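Side-chain contacts in MlnE (Bacillus amyloliquefaciens subsp. plantarum, PDB 5D2E), which is the N-terminal, B-type ketoreductase part of a macrolactin polyketide synthase, binds NADP and probably reduces beta-keto groups of the growing chain: residues S68-M73 and N98-M103; E91-C96 and Y111-G116; E211-F216 and H249-Q254. All coordinates share one frame; numbering follows the deposited sequence.

Contact 1: S68-M73 and N98-M103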
loop_
_atom_site.group_PDB
_atom_site.type_symbol
_atom_site.label_atom_id
_atom_site.label_comp_id
_atom_site.label_asym_id
_atom_site.label_seq_id
_atom_site.Cartn_x
_atom_site.Cartn_y
_atom_site.Cartn_z
ATOM N N SER A 68 -19.168 -16.043 -15.084
ATOM C CA SER A 68 -19.891 -14.848 -15.511
ATOM C C SER A 68 -19.226 -14.137 -16.655
ATOM O O SER A 68 -19.877 -13.432 -17.411
ATOM C CB SER A 68 -20.111 -13.886 -14.343
ATOM O OG SER A 68 -18.870 -13.481 -13.829
ATOM N N MET A 69 -17.914 -14.300 -16.834
ATOM C CA MET A 69 -17.265 -13.659 -17.972
ATOM C C MET A 69 -17.033 -14.573 -19.203
ATOM O O MET A 69 -16.486 -14.122 -20.219
ATOM C CB MET A 69 -15.956 -13.070 -17.495
ATOM C CG MET A 69 -16.169 -11.840 -16.605
ATOM S SD MET A 69 -16.802 -10.405 -17.519
ATOM C CE MET A 69 -15.668 -10.009 -18.790
ATOM N N TYR A 70 -17.463 -15.831 -19.142
ATOM C CA TYR A 70 -17.067 -16.780 -20.193
ATOM C C TYR A 70 -17.668 -16.413 -21.568
ATOM O O TYR A 70 -16.942 -16.196 -22.579
ATOM C CB TYR A 70 -17.399 -18.224 -19.791
ATOM C CG TYR A 70 -17.028 -19.187 -20.899
ATOM C CD1 TYR A 70 -15.699 -19.580 -21.097
ATOM C CD2 TYR A 70 -18.000 -19.676 -21.759
ATOM C CE1 TYR A 70 -15.339 -20.449 -22.121
ATOM C CE2 TYR A 70 -17.662 -20.534 -22.794
ATOM C CZ TYR A 70 -16.330 -20.916 -22.954
ATOM O OH TYR A 70 -16.012 -21.752 -23.971
ATOM N N THR A 71 -18.991 -16.293 -21.616
ATOM C CA THR A 71 -19.705 -15.969 -22.914
ATOM C C THR A 71 -19.280 -14.700 -23.534
ATOM O O THR A 71 -19.022 -14.633 -24.742
ATOM C CB THR A 71 -21.198 -15.816 -22.651
ATOM O OG1 THR A 71 -21.625 -17.048 -22.088
ATOM C CG2 THR A 71 -21.951 -15.546 -23.966
ATOM N N VAL A 72 -19.149 -13.641 -22.702
ATOM C CA VAL A 72 -18.829 -12.383 -23.288
ATOM C C VAL A 72 -17.441 -12.430 -23.855
ATOM O O VAL A 72 -17.138 -11.765 -24.840
ATOM C CB VAL A 72 -19.009 -11.161 -22.300
ATOM C CG1 VAL A 72 -17.879 -11.128 -21.259
ATOM C CG2 VAL A 72 -18.938 -9.882 -23.075
ATOM N N MET A 73 -16.541 -13.152 -23.187
ATOM C CA MET A 73 -15.173 -13.168 -23.665
ATOM C C MET A 73 -15.087 -14.068 -24.901
ATOM O O MET A 73 -14.363 -13.760 -25.840
ATOM C CB MET A 73 -14.198 -13.676 -22.583
ATOM C CG MET A 73 -13.909 -12.734 -21.418
ATOM S SD MET A 73 -13.348 -11.153 -21.975
ATOM C CE MET A 73 -11.804 -11.491 -22.740
ATOM N N ASN A 98 -11.348 -28.870 -23.080
ATOM C CA ASN A 98 -11.467 -27.864 -24.088
ATOM C C ASN A 98 -11.224 -26.458 -23.524
ATOM O O ASN A 98 -11.903 -25.518 -23.871
ATOM C CB ASN A 98 -12.797 -27.927 -24.781
ATOM C CG ASN A 98 -12.980 -29.285 -25.499
ATOM O OD1 ASN A 98 -12.052 -29.796 -26.166
ATOM N ND2 ASN A 98 -14.065 -29.942 -25.185
ATOM N N GLY A 99 -10.229 -26.342 -22.664
ATOM C CA GLY A 99 -9.784 -25.010 -22.235
ATOM C C GLY A 99 -10.413 -24.545 -20.947
ATOM O O GLY A 99 -10.081 -23.456 -20.483
ATOM N N ARG A 100 -11.236 -25.369 -20.312
ATOM C CA ARG A 100 -11.843 -25.014 -19.066
ATOM C C ARG A 100 -11.229 -25.746 -17.948
ATOM O O ARG A 100 -11.000 -26.967 -18.064
ATOM C CB ARG A 100 -13.364 -25.362 -19.046
ATOM C CG ARG A 100 -14.183 -24.714 -20.146
ATOM C CD ARG A 100 -14.264 -23.255 -19.971
ATOM N NE ARG A 100 -15.082 -22.851 -18.831
ATOM C CZ ARG A 100 -16.403 -22.579 -18.843
ATOM N NH1 ARG A 100 -17.156 -22.722 -19.916
ATOM N NH2 ARG A 100 -16.991 -22.183 -17.729
ATOM N N PHE A 101 -10.977 -25.068 -16.828
ATOM C CA PHE A 101 -10.486 -25.679 -15.619
ATOM C C PHE A 101 -11.186 -25.129 -14.399
ATOM O O PHE A 101 -11.725 -24.013 -14.406
ATOM C CB PHE A 101 -8.999 -25.393 -15.429
ATOM C CG PHE A 101 -8.113 -25.988 -16.448
ATOM C CD1 PHE A 101 -7.914 -25.344 -17.656
ATOM C CD2 PHE A 101 -7.410 -27.155 -16.168
ATOM C CE1 PHE A 101 -7.108 -25.858 -18.598
ATOM C CE2 PHE A 101 -6.589 -27.697 -17.142
ATOM C CZ PHE A 101 -6.451 -27.059 -18.369
ATOM N N THR A 102 -11.163 -25.904 -13.319
ATOM C CA THR A 102 -11.492 -25.424 -11.975
ATOM C C THR A 102 -10.297 -25.638 -11.064
ATOM O O THR A 102 -9.429 -26.493 -11.335
ATOM C CB THR A 102 -12.701 -26.119 -11.315
ATOM O OG1 THR A 102 -12.392 -27.494 -11.109
ATOM C CG2 THR A 102 -13.954 -25.997 -12.179
ATOM N N MET A 103 -10.217 -24.832 -10.004
ATOM C CA MET A 103 -9.120 -24.975 -9.041
ATOM C C MET A 103 -9.446 -24.191 -7.803
ATOM O O MET A 103 -10.331 -23.372 -7.818
ATOM C CB MET A 103 -7.785 -24.457 -9.592
ATOM C CG MET A 103 -7.741 -22.977 -9.921
ATOM S SD MET A 103 -6.164 -22.444 -10.721
ATOM C CE MET A 103 -5.090 -22.578 -9.274
#
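Tyr70 and Arg100 make this contact by themselves. The guanidinium of Arg100 lies nearly flat over one face of the Tyr70 ring. The two planes differ by 23°, and the centres of the two groups are 4.0 Å apart. This is a cation-pi stack: Arg100 CZ stands 18° off the ring normal. NH1 is the atom that sits over the middle of the ring. Arg100 NH1 is 3.6 Å from Tyr70 CZ and 3.7 Å from Tyr70 CG, so it is well centred between the two ends of the ring. The guanidinium itself is met off-centre: Tyr70 CD1 lies 3.6 Å above the plane of the Arg100 group, offset toward its rim. Further back along the arginine, Arg100 CD lies beside the rim of the ring, 3.7 Å from Tyr70 CE1.

The torsions explain the meeting. Tyr70 is on helix 70-76, and its CG is anti to the backbone N (chi1 178°), which sends the ring out toward the strand. Arg100 does not run straight. Its chain bends at both chi2 and chi3 and folds its charged end over the ring.

Tyr86 of strand 84-89 also meets the Tyr70 ring, edge-to-face. Arg100 NH2 has a second, long and weak ion-pair partner in Asp67. Phe101, next on the strand, packs on helix 108-120.

The stack ties the helix after strand 60-64 to strand 100-103, two strands away, at the surface of the Rossmann-like structural subdomain typical of polyketide synthase ketoreductases.

Contact 2: E91-C96 and Y111-G116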
loop_
_atom_site.group_PDB
_atom_site.type_symbol
_atom_site.label_atom_id
_atom_site.label_comp_id
_atom_site.label_asym_id
_atom_site.label_seq_id
_atom_site.Cartn_x
_atom_site.Cartn_y
_atom_site.Cartn_z
ATOM N N GLU A 91 -13.635 -26.852 -5.651
ATOM C CA GLU A 91 -13.055 -27.599 -4.524
ATOM C C GLU A 91 -11.694 -28.162 -4.937
ATOM O O GLU A 91 -10.724 -28.115 -4.223
ATOM C CB GLU A 91 -13.934 -28.797 -4.122
ATOM C CG GLU A 91 -15.418 -28.527 -3.936
ATOM C CD GLU A 91 -15.701 -27.421 -2.929
ATOM O OE1 GLU A 91 -14.931 -27.275 -1.947
ATOM O OE2 GLU A 91 -16.710 -26.696 -3.118
ATOM N N ARG A 92 -11.652 -28.706 -6.126
ATOM C CA ARG A 92 -10.476 -29.412 -6.587
ATOM C C ARG A 92 -10.003 -28.831 -7.927
ATOM O O ARG A 92 -10.791 -28.265 -8.686
ATOM C CB ARG A 92 -10.831 -30.866 -6.884
ATOM C CG ARG A 92 -11.341 -31.763 -5.760
ATOM C CD ARG A 92 -11.662 -33.151 -6.368
ATOM N NE ARG A 92 -12.572 -33.041 -7.545
ATOM C CZ ARG A 92 -12.263 -33.175 -8.862
ATOM N NH1 ARG A 92 -11.040 -33.465 -9.319
ATOM N NH2 ARG A 92 -13.223 -33.019 -9.763
ATOM N N PHE A 93 -8.735 -29.076 -8.235
ATOM C CA PHE A 93 -8.226 -28.865 -9.570
ATOM C C PHE A 93 -8.847 -29.885 -10.487
ATOM O O PHE A 93 -8.850 -31.073 -10.188
ATOM C CB PHE A 93 -6.732 -29.041 -9.636
ATOM C CG PHE A 93 -6.185 -28.989 -11.031
ATOM C CD1 PHE A 93 -6.025 -27.787 -11.668
ATOM C CD2 PHE A 93 -5.906 -30.135 -11.718
ATOM C CE1 PHE A 93 -5.539 -27.730 -12.952
ATOM C CE2 PHE A 93 -5.400 -30.106 -13.011
ATOM C CZ PHE A 93 -5.225 -28.890 -13.636
ATOM N N GLU A 94 -9.351 -29.425 -11.601
ATOM C CA GLU A 94 -9.925 -30.331 -12.612
ATOM C C GLU A 94 -9.761 -29.740 -13.993
ATOM O O GLU A 94 -10.106 -28.601 -14.204
ATOM C CB GLU A 94 -11.435 -30.588 -12.379
ATOM C CG GLU A 94 -11.959 -31.694 -13.291
ATOM C CD GLU A 94 -13.422 -32.059 -13.030
ATOM O OE1 GLU A 94 -13.950 -31.674 -11.978
ATOM O OE2 GLU A 94 -14.064 -32.665 -13.908
ATOM N N ASP A 95 -9.256 -30.531 -14.922
ATOM C CA ASP A 95 -9.320 -30.192 -16.324
ATOM C C ASP A 95 -10.775 -30.489 -16.771
ATOM O O ASP A 95 -11.172 -31.654 -16.859
ATOM C CB ASP A 95 -8.314 -31.031 -17.093
ATOM C CG ASP A 95 -8.319 -30.800 -18.542
ATOM O OD1 ASP A 95 -9.254 -30.200 -19.070
ATOM O OD2 ASP A 95 -7.283 -31.165 -19.209
ATOM N N CYS A 96 -11.557 -29.452 -17.028
ATOM C CA CYS A 96 -12.940 -29.633 -17.442
ATOM C C CYS A 96 -13.138 -29.660 -18.966
ATOM O O CYS A 96 -14.253 -29.447 -19.461
ATOM C CB CYS A 96 -13.811 -28.534 -16.775
ATOM S SG CYS A 96 -13.740 -28.632 -15.005
ATOM N N TYR A 111 -2.019 -24.498 -8.768
ATOM C CA TYR A 111 -1.344 -23.736 -9.830
ATOM C C TYR A 111 -0.296 -24.583 -10.495
ATOM O O TYR A 111 -0.090 -24.498 -11.717
ATOM C CB TYR A 111 -0.766 -22.411 -9.331
ATOM C CG TYR A 111 -1.779 -21.383 -8.900
ATOM C CD1 TYR A 111 -2.257 -21.381 -7.638
ATOM C CD2 TYR A 111 -2.277 -20.408 -9.775
ATOM C CE1 TYR A 111 -3.179 -20.462 -7.208
ATOM C CE2 TYR A 111 -3.202 -19.451 -9.344
ATOM C CZ TYR A 111 -3.644 -19.472 -8.064
ATOM O OH TYR A 111 -4.587 -18.620 -7.493
ATOM N N ASP A 112 0.393 -25.440 -9.725
ATOM C CA ASP A 112 1.351 -26.368 -10.331
ATOM C C ASP A 112 0.740 -27.288 -11.297
ATOM O O ASP A 112 1.300 -27.530 -12.393
ATOM C CB ASP A 112 2.080 -27.213 -9.272
ATOM C CG ASP A 112 2.986 -26.410 -8.447
ATOM O OD1 ASP A 112 3.623 -25.428 -8.914
ATOM O OD2 ASP A 112 3.079 -26.783 -7.270
ATOM N N ALA A 113 -0.395 -27.871 -10.885
ATOM C CA ALA A 113 -1.162 -28.770 -11.729
ATOM C C ALA A 113 -1.592 -28.083 -13.011
ATOM O O ALA A 113 -1.457 -28.654 -14.088
ATOM C CB ALA A 113 -2.393 -29.264 -11.004
ATOM N N LEU A 114 -2.125 -26.851 -12.887
ATOM C CA LEU A 114 -2.493 -26.083 -14.063
ATOM C C LEU A 114 -1.317 -25.911 -15.017
ATOM O O LEU A 114 -1.487 -26.116 -16.220
ATOM C CB LEU A 114 -3.022 -24.693 -13.690
ATOM C CG LEU A 114 -3.508 -23.797 -14.811
ATOM C CD1 LEU A 114 -4.722 -24.400 -15.530
ATOM C CD2 LEU A 114 -3.860 -22.431 -14.281
ATOM N N CYS A 115 -0.170 -25.436 -14.497
ATOM C CA CYS A 115 1.019 -25.289 -15.324
ATOM C C CYS A 115 1.426 -26.635 -16.000
ATOM O O CYS A 115 1.739 -26.669 -17.156
ATOM C CB CYS A 115 2.203 -24.779 -14.513
ATOM S SG CYS A 115 1.981 -23.167 -13.788
ATOM N N GLY A 116 1.404 -27.704 -15.238
ATOM C CA GLY A 116 1.773 -29.036 -15.737
ATOM C C GLY A 116 0.872 -29.459 -16.854
ATOM O O GLY A 116 1.324 -29.851 -17.932
#
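Arg92 NH2 and Glu94 OE1 form a salt bridge of 2.7 Å. It joins the residues before and after Phe93, whose ring makes the contact with helix 108-120.

The Phe93 ring lies across the helix surface. Ala113 CB stands over the ring centre, 3.6 Å from the centroid and only 8° off the normal, a CH-pi contact. Ala113 CB is 3.7 Å from both Phe93 CD2 and Phe93 CE2. A chi1 of 173° swings the Phe93 ring away from its own amide, and the ring projects from its loop over this methyl.

The segment leads into strand 94-95, a short strand paired antiparallel with strand 100-103. Helix 108-120 follows in the chain and packs against the side chains of these strands, in the Rossmann-like structural subdomain of the ketoreductase.

Farther along the ring, Phe93 CE1 reaches the helix backbone. It is 3.5 Å from Leu114 N, which approaches the ring obliquely, and 4.0 Å from Leu114 CB. Phe93 CZ lies 3.8 Å from Ala113 C. The ring therefore rests on main chain as well as side chains. Asp110 and Val117 of the same helix also touch Phe93.

Contact 3: E211-F216 and H249-Q254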
loop_
_atom_site.group_PDB
_atom_site.type_symbol
_atom_site.label_atom_id
_atom_site.label_comp_id
_atom_site.label_asym_id
_atom_site.label_seq_id
_atom_site.Cartn_x
_atom_site.Cartn_y
_atom_site.Cartn_z
ATOM N N GLU A 211 -8.936 -0.842 -12.177
ATOM C CA GLU A 211 -10.085 -0.743 -11.344
ATOM C C GLU A 211 -11.291 -0.571 -12.276
ATOM O O GLU A 211 -11.269 0.214 -13.278
ATOM C CB GLU A 211 -9.972 0.468 -10.411
ATOM C CG GLU A 211 -11.210 0.701 -9.572
ATOM C CD GLU A 211 -11.070 1.839 -8.559
ATOM O OE1 GLU A 211 -9.990 1.988 -8.072
ATOM O OE2 GLU A 211 -12.035 2.504 -8.189
ATOM N N LEU A 212 -12.278 -1.385 -12.029
ATOM C CA LEU A 212 -13.526 -1.334 -12.800
ATOM C C LEU A 212 -14.578 -0.686 -11.904
ATOM O O LEU A 212 -15.239 -1.369 -11.092
ATOM C CB LEU A 212 -13.944 -2.739 -13.271
ATOM C CG LEU A 212 -12.874 -3.547 -14.017
ATOM C CD1 LEU A 212 -13.271 -4.996 -14.145
ATOM C CD2 LEU A 212 -12.588 -2.950 -15.366
ATOM N N LYS A 213 -14.725 0.629 -12.028
ATOM C CA LYS A 213 -15.622 1.358 -11.126
ATOM C C LYS A 213 -16.987 1.627 -11.762
ATOM O O LYS A 213 -17.094 2.410 -12.701
ATOM C CB LYS A 213 -15.017 2.677 -10.666
ATOM C CG LYS A 213 -15.881 3.352 -9.610
ATOM C CD LYS A 213 -15.240 4.414 -8.777
ATOM C CE LYS A 213 -14.656 5.528 -9.556
ATOM N NZ LYS A 213 -13.915 6.398 -8.531
ATOM N N SER A 214 -17.995 0.959 -11.249
ATOM C CA SER A 214 -19.376 1.279 -11.568
ATOM C C SER A 214 -19.766 2.619 -10.946
ATOM O O SER A 214 -19.516 2.856 -9.793
ATOM C CB SER A 214 -20.271 0.232 -10.957
ATOM O OG SER A 214 -20.052 -0.912 -11.737
ATOM N N MET A 215 -20.457 3.436 -11.698
ATOM C CA MET A 215 -20.993 4.681 -11.177
ATOM C C MET A 215 -22.523 4.549 -10.959
ATOM O O MET A 215 -23.170 3.678 -11.577
ATOM C CB MET A 215 -20.696 5.776 -12.187
ATOM C CG MET A 215 -19.207 6.003 -12.469
ATOM S SD MET A 215 -18.225 6.334 -11.041
ATOM C CE MET A 215 -18.527 8.106 -10.808
ATOM N N PHE A 216 -23.131 5.426 -10.189
ATOM C CA PHE A 216 -24.596 5.360 -10.018
ATOM C C PHE A 216 -25.225 5.612 -11.394
ATOM O O PHE A 216 -24.780 6.459 -12.175
ATOM C CB PHE A 216 -25.109 6.394 -9.021
ATOM C CG PHE A 216 -24.569 6.234 -7.638
ATOM C CD1 PHE A 216 -24.585 4.995 -6.975
ATOM C CD2 PHE A 216 -24.035 7.339 -6.960
ATOM C CE1 PHE A 216 -24.045 4.869 -5.694
ATOM C CE2 PHE A 216 -23.545 7.215 -5.674
ATOM C CZ PHE A 216 -23.544 5.982 -5.041
ATOM N N HIS A 249 -15.124 7.032 -18.966
ATOM C CA HIS A 249 -13.922 7.820 -18.677
ATOM C C HIS A 249 -12.918 6.941 -17.930
ATOM O O HIS A 249 -13.302 6.015 -17.261
ATOM C CB HIS A 249 -14.251 8.990 -17.784
ATOM C CG HIS A 249 -15.178 9.988 -18.403
ATOM N ND1 HIS A 249 -16.550 9.931 -18.243
ATOM C CD2 HIS A 249 -14.931 11.028 -19.237
ATOM C CE1 HIS A 249 -17.097 10.931 -18.924
ATOM N NE2 HIS A 249 -16.132 11.609 -19.522
ATOM N N TYR A 250 -11.635 7.257 -18.057
ATOM C CA TYR A 250 -10.640 6.609 -17.269
ATOM C C TYR A 250 -9.606 7.618 -16.795
ATOM O O TYR A 250 -9.449 8.716 -17.364
ATOM C CB TYR A 250 -10.006 5.436 -18.003
ATOM C CG TYR A 250 -9.165 5.775 -19.231
ATOM C CD1 TYR A 250 -9.750 5.870 -20.485
ATOM C CD2 TYR A 250 -7.808 6.040 -19.108
ATOM C CE1 TYR A 250 -8.984 6.182 -21.595
ATOM C CE2 TYR A 250 -7.034 6.374 -20.205
ATOM C CZ TYR A 250 -7.645 6.429 -21.450
ATOM O OH TYR A 250 -6.895 6.739 -22.541
ATOM N N TYR A 251 -8.900 7.243 -15.747
ATOM C CA TYR A 251 -7.883 8.127 -15.214
ATOM C C TYR A 251 -6.653 7.391 -14.683
ATOM O O TYR A 251 -6.723 6.230 -14.201
ATOM C CB TYR A 251 -8.481 9.157 -14.233
ATOM C CG TYR A 251 -9.674 8.720 -13.466
ATOM C CD1 TYR A 251 -10.958 8.765 -13.996
ATOM C CD2 TYR A 251 -9.526 8.246 -12.155
ATOM C CE1 TYR A 251 -12.071 8.288 -13.276
ATOM C CE2 TYR A 251 -10.641 7.767 -11.384
ATOM C CZ TYR A 251 -11.916 7.780 -11.947
ATOM O OH TYR A 251 -12.947 7.289 -11.131
ATOM N N LYS A 252 -5.521 8.069 -14.854
ATOM C CA LYS A 252 -4.253 7.606 -14.430
ATOM C C LYS A 252 -3.610 8.638 -13.506
ATOM O O LYS A 252 -3.957 9.810 -13.541
ATOM C CB LYS A 252 -3.369 7.479 -15.658
ATOM C CG LYS A 252 -3.689 6.310 -16.563
ATOM C CD LYS A 252 -2.468 6.050 -17.431
ATOM C CE LYS A 252 -2.497 4.679 -18.047
ATOM N NZ LYS A 252 -3.710 4.609 -18.904
ATOM N N ARG A 253 -2.647 8.183 -12.725
ATOM C CA ARG A 253 -2.073 9.018 -11.703
ATOM C C ARG A 253 -0.548 8.936 -11.684
ATOM O O ARG A 253 0.023 7.882 -11.981
ATOM C CB ARG A 253 -2.603 8.699 -10.322
ATOM C CG ARG A 253 -2.093 7.389 -9.785
ATOM C CD ARG A 253 -2.526 7.107 -8.374
ATOM N NE ARG A 253 -2.553 5.673 -8.115
ATOM C CZ ARG A 253 -3.273 5.099 -7.157
ATOM N NH1 ARG A 253 -4.009 5.829 -6.311
ATOM N NH2 ARG A 253 -3.279 3.783 -7.054
ATOM N N GLN A 254 0.076 10.031 -11.251
ATOM C CA GLN A 254 1.524 10.015 -11.006
ATOM C C GLN A 254 1.887 11.027 -9.959
ATOM O O GLN A 254 1.149 11.976 -9.747
ATOM C CB GLN A 254 2.292 10.266 -12.304
ATOM C CG GLN A 254 2.344 11.715 -12.733
ATOM C CD GLN A 254 3.033 11.879 -14.055
ATOM O OE1 GLN A 254 2.461 12.429 -14.993
ATOM N NE2 GLN A 254 4.255 11.360 -14.153
#
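Lys213 and Tyr251 are the two residues that meet, each reaching over from its own strand. Segment 211-216 starts with Glu211, whose carboxylate is held by Asn179, and weakly by Tyr177.

Lys213 is the residue of this segment that reaches across. Its side chain leaves the backbone extended (chi1 -174°) and then bends at chi3 (57°), which swings its end to the hydroxyl of Tyr251. The two side chains cross at about a right angle, and the amine comes to the edge of the ring, near its plane. Tyr251 OH lies 2.9 Å from Lys213 NZ. The same Tyr251 OH is also 2.9 Å from Lys213 CE, so it sits abreast of the CE-NZ bond. That is tight for carbon and oxygen, and the exact pose of the lysine end is doubtful. The hydroxyl has a clear hydrogen-bond partner in Glu246 OE2. Lys213 also touches Glu246, whose negative charge would probably favour a charged amine. The CB of Tyr251 points to the side of segment 211-216, and a chi1 of 31°, well off a staggered position, goes with a ring that leads its hydroxyl closer to Lys213.

Further along, Met215 packs on Glu246 as well.

Strand 242-245 lies between the two segments. It runs parallel to strand 205-214 and antiparallel to strand 249-257. The two side chains thus meet across a middle strand, at the protein surface, where the parallel strands of the Rossmann-like structural subdomain pass into antiparallel strands 249-257 and 35-46.

Contacts 1 and 2 are neighbours, with centres 14 Å apart, and share one corner of the structural subdomain. Strand 100-103 of contact 1 pairs with strand 94-95 of contact 2: Thr102 O is 2.9 Å from Glu94 N, a probable hydrogen bond. Met103 also packs on Tyr111. Contact 3 stands apart, about 26 Å from contact 1 and 34 Å from contact 2, centre to centre. Contacts 1 and 3 are surface contacts, each using a basic side chain and a tyrosine. The first meets the ring face, the third the hydroxyl end. Contact 2 is partly buried and apolar, and all three lie away from the NADP site.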